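Local coordinates for undecaprenyl Pyrophosphate Synthase (Helicobacter pylori, PDB 2D2R), which catalyses successive cis condensations of isopentenyl diphosphate onto farnesyl diphosphate to build undecaprenyl diphosphate, working as a magnesium-dependent homodimer, at the interface of chains A and B. Numbering follows the deposited sequence. Chains: chain A/B, Undecaprenyl Pyrophosphate Synthase.

Contact 1: the interface of chains A and B. Residues chain A 196-198, 206, 209, 211, 213; chain B 196-198, 206, 209, 211, 213.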
loop_
_atom_site.group_PDB
_atom_site.type_symbol
_atom_site.label_atom_id
_atom_site.label_comp_id
_atom_site.label_asym_id
_atom_site.label_seq_id
_atom_site.Cartn_x
_atom_site.Cartn_y
_atom_site.Cartn_z
ATOM N N MET A 196 -0.098 4.358 11.567
ATOM C CA MET A 196 -0.808 4.438 10.282
ATOM C C MET A 196 0.195 4.325 9.140
ATOM O O MET A 196 0.525 5.316 8.532
ATOM C CB MET A 196 -1.579 5.752 10.225
ATOM C CG MET A 196 -2.749 5.681 11.203
ATOM S SD MET A 196 -3.663 7.236 11.390
ATOM C CE MET A 196 -4.365 7.489 9.685
ATOM N N ARG A 197 0.652 3.109 8.860
ATOM C CA ARG A 197 1.675 2.844 7.795
ATOM C C ARG A 197 1.338 1.448 7.282
ATOM O O ARG A 197 0.798 0.668 8.072
ATOM C CB ARG A 197 3.085 2.753 8.422
ATOM C CG ARG A 197 3.762 4.089 8.788
ATOM C CD ARG A 197 5.278 3.873 9.120
ATOM N NE ARG A 197 5.441 2.932 10.213
ATOM C CZ ARG A 197 5.187 3.224 11.486
ATOM N NH1 ARG A 197 4.780 4.446 11.828
ATOM N NH2 ARG A 197 5.306 2.287 12.417
ATOM N N LEU A 198 1.700 1.095 6.030
ATOM C CA LEU A 198 1.378 -0.257 5.513
ATOM C C LEU A 198 2.440 -1.263 5.960
ATOM O O LEU A 198 2.202 -2.481 5.991
ATOM C CB LEU A 198 1.390 -0.294 3.992
ATOM C CG LEU A 198 0.466 0.752 3.431
ATOM C CD1 LEU A 198 0.819 0.946 1.923
ATOM C CD2 LEU A 198 -0.945 0.277 3.607
ATOM N N SER A 206 -3.439 -5.146 -1.769
ATOM C CA SER A 206 -4.309 -4.190 -1.099
ATOM C C SER A 206 -4.420 -2.899 -1.947
ATOM O O SER A 206 -4.794 -1.885 -1.403
ATOM C CB SER A 206 -3.698 -3.857 0.289
ATOM O OG SER A 206 -3.404 -5.063 1.040
ATOM N N ALA A 209 -7.903 -1.850 -1.371
ATOM C CA ALA A 209 -8.535 -2.170 -0.095
ATOM C C ALA A 209 -8.935 -0.937 0.698
ATOM O O ALA A 209 -8.276 0.126 0.649
ATOM C CB ALA A 209 -7.584 -2.983 0.764
ATOM N N LEU A 211 -8.941 0.947 3.932
ATOM C CA LEU A 211 -7.970 0.993 5.010
ATOM C C LEU A 211 -8.619 1.424 6.304
ATOM O O LEU A 211 -9.387 2.403 6.349
ATOM C CB LEU A 211 -6.825 1.983 4.655
ATOM C CG LEU A 211 -6.167 1.788 3.287
ATOM C CD1 LEU A 211 -4.967 2.810 2.992
ATOM C CD2 LEU A 211 -5.590 0.353 3.300
ATOM N N PHE A 213 -7.870 1.810 10.621
ATOM C CA PHE A 213 -6.868 1.974 11.655
ATOM C C PHE A 213 -7.549 2.096 13.036
ATOM O O PHE A 213 -8.625 2.666 13.163
ATOM C CB PHE A 213 -6.054 3.265 11.367
ATOM C CG PHE A 213 -5.351 3.225 10.051
ATOM C CD1 PHE A 213 -4.151 2.535 9.894
ATOM C CD2 PHE A 213 -5.939 3.788 8.938
ATOM C CE1 PHE A 213 -3.537 2.401 8.639
ATOM C CE2 PHE A 213 -5.350 3.655 7.695
ATOM C CZ PHE A 213 -4.153 2.964 7.552
ATOM N N MET B 196 -10.580 6.327 2.145
ATOM C CA MET B 196 -9.358 5.766 2.732
ATOM C C MET B 196 -8.916 4.483 2.004
ATOM O O MET B 196 -9.147 3.401 2.495
ATOM C CB MET B 196 -9.600 5.519 4.211
ATOM C CG MET B 196 -9.870 6.826 4.927
ATOM S SD MET B 196 -10.309 6.650 6.645
ATOM C CE MET B 196 -8.932 5.802 7.281
ATOM N N ARG B 197 -8.309 4.648 0.822
ATOM C CA ARG B 197 -7.823 3.559 -0.041
ATOM C C ARG B 197 -6.583 4.114 -0.756
ATOM O O ARG B 197 -6.537 5.304 -0.978
ATOM C CB ARG B 197 -8.851 3.227 -1.142
ATOM C CG ARG B 197 -10.260 2.800 -0.701
ATOM C CD ARG B 197 -11.159 2.371 -1.893
ATOM N NE ARG B 197 -11.579 3.508 -2.736
ATOM C CZ ARG B 197 -12.663 4.246 -2.516
ATOM N NH1 ARG B 197 -13.452 3.958 -1.475
ATOM N NH2 ARG B 197 -12.949 5.279 -3.304
ATOM N N LEU B 198 -5.641 3.262 -1.182
ATOM C CA LEU B 198 -4.415 3.734 -1.890
ATOM C C LEU B 198 -4.620 3.928 -3.377
ATOM O O LEU B 198 -3.845 4.609 -4.059
ATOM C CB LEU B 198 -3.285 2.720 -1.707
ATOM C CG LEU B 198 -3.114 2.264 -0.253
ATOM C CD1 LEU B 198 -2.328 0.867 -0.112
ATOM C CD2 LEU B 198 -2.360 3.423 0.413
ATOM N N SER B 206 5.574 3.630 -1.369
ATOM C CA SER B 206 4.972 4.080 -0.093
ATOM C C SER B 206 5.003 2.978 0.944
ATOM O O SER B 206 4.259 3.040 1.904
ATOM C CB SER B 206 3.506 4.475 -0.327
ATOM O OG SER B 206 3.434 5.465 -1.360
ATOM N N ALA B 209 5.598 4.564 4.194
ATOM C CA ALA B 209 5.147 5.969 4.299
ATOM C C ALA B 209 4.122 6.141 5.444
ATOM O O ALA B 209 3.303 5.260 5.709
ATOM C CB ALA B 209 4.443 6.382 2.962
ATOM N N LEU B 211 0.707 7.370 6.573
ATOM C CA LEU B 211 -0.512 7.652 5.806
ATOM C C LEU B 211 -1.360 8.683 6.500
ATOM O O LEU B 211 -1.529 8.598 7.692
ATOM C CB LEU B 211 -1.369 6.371 5.599
ATOM C CG LEU B 211 -0.594 5.167 5.006
ATOM C CD1 LEU B 211 -1.371 3.884 5.174
ATOM C CD2 LEU B 211 -0.232 5.435 3.614
ATOM N N PHE B 213 -5.114 11.054 5.922
ATOM C CA PHE B 213 -6.353 11.161 5.187
ATOM C C PHE B 213 -7.103 12.391 5.660
ATOM O O PHE B 213 -7.104 12.698 6.858
ATOM C CB PHE B 213 -7.234 9.926 5.495
ATOM C CG PHE B 213 -6.572 8.626 5.171
ATOM C CD1 PHE B 213 -6.582 8.157 3.885
ATOM C CD2 PHE B 213 -5.842 7.943 6.135
ATOM C CE1 PHE B 213 -5.852 7.046 3.551
ATOM C CE2 PHE B 213 -5.114 6.822 5.817
ATOM C CZ PHE B 213 -5.098 6.376 4.561
HETATM O O HOH W 1 2.689 2.942 4.514
HETATM O O HOH W 2 -5.928 0.574 -0.720
#
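Every long side chain at the heart of this homodimer interface leaves its backbone the same way, with CG anti to the carbonyl carbon and beside the backbone N. For A:Phe213 that setting (chi1 -60°) sends the ring toward the two-fold axis, where its CE2 meets CE2 of B:Phe213 at 3.7 Å, the two side chains crossing at about a right angle. A:Met196 and B:Met196 run straight as far as SD and then bend at chi3 (64° in A:Met196), which swings each methyl CE inward. CE of A:Met196 lies in the ring plane at the edge of B:Phe213, 3.9 Å from CD2, and B:Met196 treats A:Phe213 alike. B:Phe213 also has one face capped, off-centre, by the methyl of its own chain's B:Met196.

Farther along the axis, A:Leu198 and B:Leu198 reach toward each other tip to tip, CD1 to CD1 at 3.7 Å. The A:Leu211 side chain crosses B:Leu198 at about a right angle, its CD1 3.7 Å from B:Leu198 CD2. The same branch of B:Leu211 also touches CZ of A:Phe213, so the leucine pairs and the phenylalanines form a continuous apolar core.

Backbone bonds frame this core. The B:Leu211 N-H, from strand 210-213, donates to the A:Met196 carbonyl O at 2.8 Å, nearly along the C=O axis and almost straight (169° at H); A:Leu211 N returns the bond to B:Met196 O. Beside each one a water bridges the chains: water 1 lies 2.6 Å from A:Leu198 N and also binds the carbonyls of B:Ser206 and B:Ala209, while water 2 does the same with chains exchanged. The contact thus joins the subunits of the dimer and may help hold in register the segment with A:Arg197 and A:Leu198, and its twin in chain B, which is expected to bind substrate.

Contact 2: the interface of chains A and B. Residues chain A 185, 203-204, 207-208; chain B 146, 198-200, 203.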
loop_
_atom_site.group_PDB
_atom_site.type_symbol
_atom_site.label_atom_id
_atom_site.label_comp_id
_atom_site.label_asym_id
_atom_site.label_seq_id
_atom_site.Cartn_x
_atom_site.Cartn_y
_atom_site.Cartn_z
ATOM N N GLU A 185 -8.334 -10.563 -3.891
ATOM C CA GLU A 185 -7.580 -9.404 -3.470
ATOM C C GLU A 185 -8.084 -8.989 -2.095
ATOM O O GLU A 185 -9.155 -9.433 -1.606
ATOM C CB GLU A 185 -7.755 -8.224 -4.462
ATOM C CG GLU A 185 -7.133 -8.465 -5.847
ATOM C CD GLU A 185 -5.598 -8.695 -5.813
ATOM O OE1 GLU A 185 -4.821 -7.720 -5.671
ATOM O OE2 GLU A 185 -5.170 -9.856 -5.968
ATOM N N LEU A 203 1.270 -5.042 -0.358
ATOM C CA LEU A 203 1.143 -3.759 -1.095
ATOM C C LEU A 203 0.349 -3.953 -2.399
ATOM O O LEU A 203 -0.619 -3.249 -2.692
ATOM C CB LEU A 203 2.528 -3.213 -1.353
ATOM C CG LEU A 203 3.394 -2.974 -0.097
ATOM C CD1 LEU A 203 4.850 -2.551 -0.471
ATOM C CD2 LEU A 203 2.790 -1.856 0.683
ATOM N N TRP A 204 0.733 -4.964 -3.153
ATOM C CA TRP A 204 0.078 -5.272 -4.403
ATOM C C TRP A 204 -1.346 -5.704 -4.198
ATOM O O TRP A 204 -2.230 -5.200 -4.871
ATOM C CB TRP A 204 0.867 -6.362 -5.124
ATOM C CG TRP A 204 0.248 -6.836 -6.426
ATOM C CD1 TRP A 204 -0.860 -7.678 -6.585
ATOM C CD2 TRP A 204 0.739 -6.581 -7.734
ATOM N NE1 TRP A 204 -1.053 -7.941 -7.916
ATOM C CE2 TRP A 204 -0.080 -7.292 -8.638
ATOM C CE3 TRP A 204 1.813 -5.825 -8.237
ATOM C CZ2 TRP A 204 0.137 -7.264 -10.018
ATOM C CZ3 TRP A 204 2.028 -5.799 -9.585
ATOM C CH2 TRP A 204 1.194 -6.517 -10.472
ATOM N N SER A 207 -4.132 -2.946 -3.249
ATOM C CA SER A 207 -4.154 -1.709 -4.052
ATOM C C SER A 207 -5.481 -0.952 -3.972
ATOM O O SER A 207 -5.526 0.287 -4.157
ATOM C CB SER A 207 -3.845 -2.012 -5.526
ATOM O OG SER A 207 -4.846 -2.894 -6.030
ATOM N N TYR A 208 -6.558 -1.686 -3.714
ATOM C CA TYR A 208 -7.867 -1.031 -3.600
ATOM C C TYR A 208 -8.629 -1.352 -2.334
ATOM O O TYR A 208 -9.846 -1.085 -2.189
ATOM C CB TYR A 208 -8.724 -1.309 -4.847
ATOM C CG TYR A 208 -8.258 -0.547 -6.103
ATOM C CD1 TYR A 208 -8.627 0.796 -6.334
ATOM C CD2 TYR A 208 -7.478 -1.192 -7.072
ATOM C CE1 TYR A 208 -8.213 1.474 -7.518
ATOM C CE2 TYR A 208 -7.078 -0.529 -8.239
ATOM C CZ TYR A 208 -7.443 0.789 -8.441
ATOM O OH TYR A 208 -6.969 1.403 -9.597
ATOM N N LYS B 146 0.451 -1.119 -10.370
ATOM C CA LYS B 146 0.597 -2.475 -10.910
ATOM C C LYS B 146 1.152 -2.375 -12.307
ATOM O O LYS B 146 2.058 -3.141 -12.636
ATOM C CB LYS B 146 -0.741 -3.252 -10.912
ATOM C CG LYS B 146 -1.322 -3.509 -9.550
ATOM C CD LYS B 146 -2.546 -4.543 -9.608
ATOM C CE LYS B 146 -2.955 -4.980 -8.193
ATOM N NZ LYS B 146 -4.045 -5.983 -8.198
ATOM N N LEU B 198 -5.641 3.262 -1.182
ATOM C CA LEU B 198 -4.415 3.734 -1.890
ATOM C C LEU B 198 -4.620 3.928 -3.377
ATOM O O LEU B 198 -3.845 4.609 -4.059
ATOM C CB LEU B 198 -3.285 2.720 -1.707
ATOM C CG LEU B 198 -3.114 2.264 -0.253
ATOM C CD1 LEU B 198 -2.328 0.867 -0.112
ATOM C CD2 LEU B 198 -2.360 3.423 0.413
ATOM N N SER B 199 -5.672 3.315 -3.868
ATOM C CA SER B 199 -6.036 3.375 -5.245
ATOM C C SER B 199 -4.900 3.150 -6.252
ATOM O O SER B 199 -4.740 3.903 -7.176
ATOM C CB SER B 199 -6.807 4.705 -5.507
ATOM O OG SER B 199 -8.141 4.592 -4.942
ATOM N N ASN B 200 -4.099 2.116 -6.025
ATOM C CA ASN B 200 -3.069 1.724 -6.966
ATOM C C ASN B 200 -2.086 2.850 -7.296
ATOM O O ASN B 200 -1.663 3.028 -8.422
ATOM C CB ASN B 200 -3.838 1.179 -8.222
ATOM C CG ASN B 200 -2.935 0.505 -9.203
ATOM O OD1 ASN B 200 -1.950 -0.130 -8.807
ATOM N ND2 ASN B 200 -3.260 0.613 -10.511
ATOM N N LEU B 203 2.329 2.180 -4.627
ATOM C CA LEU B 203 2.271 1.113 -3.633
ATOM C C LEU B 203 3.686 0.725 -3.151
ATOM O O LEU B 203 3.926 0.610 -1.956
ATOM C CB LEU B 203 1.572 -0.114 -4.239
ATOM C CG LEU B 203 0.166 0.151 -4.802
ATOM C CD1 LEU B 203 -0.366 -1.111 -5.557
ATOM C CD2 LEU B 203 -0.759 0.541 -3.663
HETATM O O HOH W 3 -3.544 -8.182 -9.786
HETATM O O HOH W 4 -5.578 -5.289 -5.473
HETATM O O HOH W 5 -6.727 4.108 -9.417
#
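In this member of the UPP synthase (cis-prenyltransferase) family, the segment with B:Ser199, assigned to substrate binding by similarity, lies at the dimer interface, and here it and helix 145-158 of chain B meet the 203-208 stretch of chain A.

The charged contact is made tip to tip. B:Lys146 is extended beyond CG, which carries NZ to the carboxylate OE1 of A:Glu185 at 3.2 Å, a hydrogen-bonded salt bridge. A:Glu185, bent at chi2 (-61°), is met from above its carboxylate plane. The nearby carboxylate would be expected to support the charged form of the lysine.

Two aromatic rings of chain A receive chain B. A:Trp204 has CG anti to its backbone N, and the B:Lys146 chain crosses its indole at about a right angle, laying methylenes over one face in CH-pi contacts: CG stands 3.8 Å from the centroid of the six-membered ring, and CE covers the five-membered ring. CE1 of A:Tyr208 faces B:Ser199 CA, while its CZ and hydroxyl OH meet B:Asn200 CB, the OH at 3.4 Å. Ring and amide planes stand 47° apart.

Among the polar contacts, the B:Asn200 backbone N-H donates to the A:Ser207 carbonyl O at 3.0 Å, a bent bond whose donor sits above the carbonyl plane. Within chain B, the B:Asn200 amide oxygen OD1 accepts the B:Lys146 N-H in plane, on a lone pair, at 3.0 Å. This bond ties the start of the lysine's helix to the loop and so couples two residues that both contact chain A.

Waters complete the polar network. Water 4 joins B:Lys146 NZ, A:Glu185 OE1 and the A:Ser207 hydroxyl OG, 2.6 Å from OG; water 3 links NZ to the indole NE1, and water 5 links A:Tyr208 OH to the B:Ser199 carbonyl.

In van der Waals contact, CD1 of B:Leu203 packs against A:Ser207 CB, at 3.6 Å, and also lies beside the A:Leu203 carbonyl O.

The centres of contact 1 and contact 2 lie about 10 Å apart within one two-fold interface, and B:Leu198 takes part in both. From that residue the chain continues directly from the core of contact 1 into the loop of contact 2, while on chain A residues 203-209 supply partners to both. Contact 1 is centred about 14 Å from the active-site A:Asp24, contact 2 about 20 Å. As each contact has its twin with the chains exchanged, the substrate-binding segment is contacted along its length by the other subunit, so dimerisation may help shape each active site.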